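Local coordinates for 3' terminal uridylyl transferase (Trypanosoma brucei, PDB 5HZD) that adds uridines to the 3'-hydroxyl of guide RNAs, ribosomal RNAs and some mRNAs during mitochondrial RNA editing, using UTP, at the zinc ion site. Numbering follows the deposited sequence.

The zinc ion site. Residues 8, 10-11, 14, 25, 30. With ZN (zinc ion), chain B.
An atypical C2H2 zinc finger near the start of this construct holds the zinc ion, a structural site needed for the catalytic domain to fold properly but not for uridylation of single-stranded RNA. Cys8 and Cys11 form the CxxC knuckle on the loop that follows strand 6-7, while His25 and His30 both come from helix 19-30, so the metal ties the hairpin side of the finger to its helix. The two sulphurs and two imidazole nitrogens stand near tetrahedral about the ion. Both cysteine sulphurs bind the metal, Cys8 SG at 2.3 Å and Cys11 SG at 2.4 Å from ZN. The SG-ZN-SG angle, 120°, is the widest of the set. They arrive by different torsions: SG of Cys8 lies anti to its backbone N (chi1 -172°), whereas SG of Cys11 sits in the crowded position between N and the carbonyl carbon (chi1 66°). Each imidazole reaches the ion tip-on through its epsilon nitrogen, with His25 NE2 at 2.1 Å and His30 NE2 at 2.2 Å from ZN. The His25 ring approaches symmetrically, its CD2 and CE1 equally far from the metal, but the His30 ring is tipped so that CD2 leans closer than CE1. Alanine methyl groups pack against the rings and probably help to fix their rotation: CB of Ala10 lies 3.4 Å above the His30 ring plane, over its centre, and CB of Ala14 covers a face of His25 nearer the rim. A sulphur meets each ring edge in its plane, Cys8 SG at His25 and Cys11 SG at His30. The knuckle also supplies a second-shell contact that would be expected to ease the negative charge of a thiolate: the backbone N of Ala10 donates a fairly straight hydrogen bond to SG of Cys8 over 3.3 Å.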
loop_
_atom_site.group_PDB
_atom_site.type_symbol
_atom_site.label_atom_id
_atom_site.label_comp_id
_atom_site.label_asym_id
_atom_site.label_seq_id
_atom_site.Cartn_x
_atom_site.Cartn_y
_atom_site.Cartn_z
ATOM N N CYS A 8 30.293 12.310 -7.246
ATOM C CA CYS A 8 29.469 11.783 -8.338
ATOM C C CYS A 8 28.994 10.362 -8.042
ATOM O O CYS A 8 29.716 9.577 -7.413
ATOM C CB CYS A 8 30.288 11.815 -9.625
ATOM S SG CYS A 8 29.244 11.393 -11.041
ATOM N N ALA A 10 28.019 8.358 -10.587
ATOM C CA ALA A 10 28.087 7.694 -11.900
ATOM C C ALA A 10 29.510 7.383 -12.326
ATOM O O ALA A 10 29.742 6.711 -13.330
ATOM C CB ALA A 10 27.407 8.543 -12.969
ATOM N N CYS A 11 30.480 7.908 -11.592
ATOM C CA CYS A 11 31.852 7.472 -11.780
ATOM C C CYS A 11 32.516 7.476 -10.415
ATOM O O CYS A 11 32.057 8.167 -9.510
ATOM C CB CYS A 11 32.579 8.333 -12.797
ATOM S SG CYS A 11 32.835 10.008 -12.316
ATOM N N ALA A 14 35.110 11.234 -9.158
ATOM C CA ALA A 14 34.883 12.664 -9.265
ATOM C C ALA A 14 34.321 13.249 -7.965
ATOM O O ALA A 14 33.214 12.936 -7.556
ATOM C CB ALA A 14 33.969 12.984 -10.454
ATOM N N HIS A 25 29.352 18.756 -13.532
ATOM C CA HIS A 25 30.015 17.514 -13.897
ATOM C C HIS A 25 28.993 16.497 -14.407
ATOM O O HIS A 25 29.237 15.781 -15.384
ATOM C CB HIS A 25 30.757 16.929 -12.697
ATOM C CG HIS A 25 31.151 15.497 -12.882
ATOM N ND1 HIS A 25 32.291 15.129 -13.566
ATOM C CD2 HIS A 25 30.545 14.352 -12.502
ATOM C CE1 HIS A 25 32.383 13.811 -13.570
ATOM N NE2 HIS A 25 31.323 13.319 -12.959
ATOM N N HIS A 30 28.005 13.036 -17.900
ATOM C CA HIS A 30 27.015 11.969 -17.809
ATOM C C HIS A 30 25.719 12.289 -18.500
ATOM O O HIS A 30 24.662 11.793 -18.103
ATOM C CB HIS A 30 26.754 11.587 -16.360
ATOM C CG HIS A 30 27.965 11.038 -15.694
ATOM N ND1 HIS A 30 28.636 9.942 -16.193
ATOM C CD2 HIS A 30 28.678 11.467 -14.624
ATOM C CE1 HIS A 30 29.691 9.694 -15.440
ATOM N NE2 HIS A 30 29.748 10.613 -14.495
HETATM ZN ZN ZN B . 30.870 11.282 -12.667
#